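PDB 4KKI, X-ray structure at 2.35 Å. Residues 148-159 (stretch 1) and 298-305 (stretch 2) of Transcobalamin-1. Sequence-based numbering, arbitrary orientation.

Stretch 1 (148-159) SLDVLALCLFNG
Stretch 2 298-305: TFLDINKD

Stretch 1 carries the last turns of a helix that begins earlier in the chain and ends at L156, followed by a loop, 157-159; the helix's i to i+4 bonds run from L152 N to S148 O (2.9 Å) through L156 N to L152 O (2.9 Å). F157 leaves helical geometry (phi/psi -117/24), N158 is left-handed (56/38), and G159 N closes the turn on L154 O at 2.6 Å. Stretch 2 runs alongside in the same sense: CA of L152 lies 8.4 Å from CA of F299, L156 CA 7.4 Å from I302 CA, and F157 CA 6.9 Å from K304 CA. Its 3-10 turn, 299-301, is braced by T298 N to D301 OD2 and L300 N to T298 OG1, both 3.0 Å, before the chain extends at I302 and N303.

No hydrogen bond joins the stretches; 452 Å² is buried mainly by apolar fit. L152 (t, chi2 58°) points toward stretch 2 and forks between two neighbours, CD2 meeting the edge of the F299 ring (CD2, 3.6 Å) and CD1 meeting L300 CD2 at 3.8 Å. One turn earlier, L149 (m, t) extends CD2 to 4.3 Å from F299 CE2. L156 (m, t) fills the hollow beside the bend of stretch 2: its CD1 lies 3.6 Å from F299 O and 4.1 Å from I302 CB, while CD2 is 4.0 Å from I302 O.

Beyond the helix, F157 (m, chi2 85°) swings its ring over to I302 (m, t) and K304, with CZ 3.9 Å from I302 CG2 and CE2 3.5 Å from K304 CB. The K304 side chain (p, t, t, p) lies across the helix end, its methylenes covering polar backbone and side-chain atoms: CD is 3.6 Å from L156 O, and CE 3.3 Å from N158 OD1 (N158 chi1 m). Its ammonium turns back to its own stretch, where NZ and D305 OD2 form a weakly hydrogen-bonded salt bridge at 3.3 Å.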

# COMPACT_ATOMS: atom_id res chain seq x y z
N SER A 148 -9.78 -0.28 4.71
CA SER A 148 -9.44 -1.60 5.23
C SER A 148 -8.41 -1.46 6.34
O SER A 148 -8.49 -2.15 7.36
CB SER A 148 -8.89 -2.49 4.12
OG SER A 148 -9.82 -2.63 3.07
N LEU A 149 -7.45 -0.57 6.14
CA LEU A 149 -6.48 -0.25 7.18
C LEU A 149 -7.19 0.24 8.43
O LEU A 149 -6.80 -0.11 9.55
CB LEU A 149 -5.48 0.80 6.68
CG LEU A 149 -4.34 0.34 5.78
CD1 LEU A 149 -3.55 1.53 5.25
CD2 LEU A 149 -3.42 -0.61 6.53
N ASP A 150 -8.23 1.04 8.24
CA ASP A 150 -9.00 1.59 9.36
C ASP A 150 -9.66 0.50 10.19
O ASP A 150 -9.51 0.45 11.41
CB ASP A 150 -10.05 2.58 8.86
CG ASP A 150 -9.45 3.78 8.18
OD1 ASP A 150 -8.29 4.13 8.50
OD2 ASP A 150 -10.13 4.39 7.33
N VAL A 151 -10.41 -0.37 9.51
CA VAL A 151 -11.09 -1.47 10.18
C VAL A 151 -10.09 -2.40 10.86
O VAL A 151 -10.30 -2.83 11.99
CB VAL A 151 -11.96 -2.27 9.19
CG1 VAL A 151 -12.58 -3.48 9.88
CG2 VAL A 151 -13.03 -1.38 8.59
N LEU A 152 -8.98 -2.67 10.18
CA LEU A 152 -7.94 -3.55 10.72
C LEU A 152 -7.38 -3.01 12.03
O LEU A 152 -7.29 -3.74 13.02
CB LEU A 152 -6.81 -3.73 9.70
CG LEU A 152 -5.60 -4.56 10.12
CD1 LEU A 152 -6.01 -5.96 10.54
CD2 LEU A 152 -4.56 -4.61 9.01
N ALA A 153 -7.02 -1.74 12.04
CA ALA A 153 -6.45 -1.10 13.22
C ALA A 153 -7.46 -1.03 14.37
O ALA A 153 -7.12 -1.34 15.51
CB ALA A 153 -5.94 0.29 12.87
N LEU A 154 -8.69 -0.62 14.07
CA LEU A 154 -9.74 -0.54 15.07
C LEU A 154 -10.06 -1.91 15.65
O LEU A 154 -10.34 -2.04 16.85
CB LEU A 154 -11.01 0.07 14.47
CG LEU A 154 -10.93 1.55 14.09
CD1 LEU A 154 -12.19 1.98 13.34
CD2 LEU A 154 -10.73 2.41 15.33
N CYS A 155 -10.00 -2.94 14.81
CA CYS A 155 -10.26 -4.31 15.23
C CYS A 155 -9.15 -4.86 16.13
O CYS A 155 -9.42 -5.44 17.17
CB CYS A 155 -10.43 -5.21 14.00
SG CYS A 155 -10.48 -6.97 14.39
N LEU A 156 -7.90 -4.66 15.72
CA LEU A 156 -6.75 -5.16 16.47
C LEU A 156 -6.57 -4.49 17.83
O LEU A 156 -5.99 -5.07 18.74
CB LEU A 156 -5.47 -4.99 15.65
CG LEU A 156 -5.26 -5.94 14.47
CD1 LEU A 156 -4.05 -5.51 13.65
CD2 LEU A 156 -5.08 -7.36 14.98
N PHE A 157 -7.07 -3.26 17.96
CA PHE A 157 -6.86 -2.50 19.19
C PHE A 157 -8.16 -2.19 19.93
O PHE A 157 -8.23 -1.23 20.70
CB PHE A 157 -6.06 -1.23 18.91
CG PHE A 157 -4.66 -1.50 18.42
CD1 PHE A 157 -4.42 -1.74 17.08
CD2 PHE A 157 -3.60 -1.54 19.31
CE1 PHE A 157 -3.13 -2.00 16.63
CE2 PHE A 157 -2.32 -1.80 18.87
CZ PHE A 157 -2.08 -2.03 17.53
N ASN A 158 -9.17 -3.02 19.69
CA ASN A 158 -10.45 -2.93 20.40
C ASN A 158 -11.11 -1.56 20.31
O ASN A 158 -11.70 -1.08 21.28
CB ASN A 158 -10.27 -3.33 21.87
CG ASN A 158 -9.82 -4.77 22.03
OD1 ASN A 158 -8.72 -5.03 22.49
ND2 ASN A 158 -10.69 -5.70 21.65
N GLY A 159 -11.01 -0.93 19.15
CA GLY A 159 -11.67 0.33 18.91
C GLY A 159 -13.14 0.10 18.60
O GLY A 159 -13.54 -1.02 18.28
N THR A 298 2.07 -11.61 8.95
CA THR A 298 1.02 -10.76 8.41
C THR A 298 0.68 -9.68 9.43
O THR A 298 1.16 -9.71 10.56
CB THR A 298 -0.27 -11.54 8.09
OG1 THR A 298 -1.01 -11.76 9.29
CG2 THR A 298 0.05 -12.88 7.43
N PHE A 299 -0.17 -8.74 9.03
CA PHE A 299 -0.62 -7.69 9.94
C PHE A 299 -1.40 -8.25 11.13
O PHE A 299 -1.57 -7.57 12.14
CB PHE A 299 -1.45 -6.64 9.21
CG PHE A 299 -0.64 -5.67 8.39
CD1 PHE A 299 0.75 -5.70 8.43
CD2 PHE A 299 -1.26 -4.72 7.60
CE1 PHE A 299 1.49 -4.81 7.69
CE2 PHE A 299 -0.52 -3.83 6.85
CZ PHE A 299 0.86 -3.87 6.90
N LEU A 300 -1.88 -9.49 11.01
CA LEU A 300 -2.65 -10.10 12.09
C LEU A 300 -1.78 -10.64 13.22
O LEU A 300 -2.29 -11.07 14.26
CB LEU A 300 -3.55 -11.22 11.55
CG LEU A 300 -4.61 -10.78 10.54
CD1 LEU A 300 -5.49 -11.95 10.16
CD2 LEU A 300 -5.44 -9.64 11.10
N ASP A 301 -0.46 -10.61 13.02
CA ASP A 301 0.47 -11.04 14.05
C ASP A 301 0.75 -9.93 15.05
O ASP A 301 1.56 -10.08 15.97
CB ASP A 301 1.77 -11.53 13.42
CG ASP A 301 1.58 -12.80 12.62
OD1 ASP A 301 0.71 -13.61 13.00
OD2 ASP A 301 2.29 -12.98 11.61
N ILE A 302 0.07 -8.80 14.87
CA ILE A 302 0.17 -7.68 15.80
C ILE A 302 -0.56 -8.00 17.10
O ILE A 302 -1.79 -8.04 17.15
CB ILE A 302 -0.39 -6.39 15.18
CG1 ILE A 302 0.49 -5.95 14.00
CG2 ILE A 302 -0.47 -5.29 16.22
CD1 ILE A 302 -0.04 -4.75 13.25
N ASN A 303 0.21 -8.24 18.16
CA ASN A 303 -0.35 -8.49 19.48
C ASN A 303 -0.06 -7.29 20.38
O ASN A 303 1.06 -7.13 20.87
CB ASN A 303 0.24 -9.77 20.07
CG ASN A 303 -0.55 -10.30 21.26
OD1 ASN A 303 -1.27 -9.55 21.92
ND2 ASN A 303 -0.40 -11.59 21.54
N LYS A 304 -1.07 -6.46 20.60
CA LYS A 304 -0.90 -5.22 21.36
C LYS A 304 -0.55 -5.49 22.82
O LYS A 304 0.05 -4.65 23.49
CB LYS A 304 -2.15 -4.35 21.26
CG LYS A 304 -3.34 -4.85 22.07
CD LYS A 304 -4.56 -3.97 21.85
CE LYS A 304 -5.60 -4.19 22.93
NZ LYS A 304 -5.09 -3.77 24.27
N ASP A 305 -0.92 -6.67 23.32
CA ASP A 305 -0.62 -7.05 24.69
C ASP A 305 0.65 -7.90 24.78
O ASP A 305 0.61 -9.05 25.22
CB ASP A 305 -1.81 -7.76 25.34
CG ASP A 305 -3.00 -6.84 25.55
OD1 ASP A 305 -3.00 -6.08 26.54
OD2 ASP A 305 -3.92 -6.86 24.71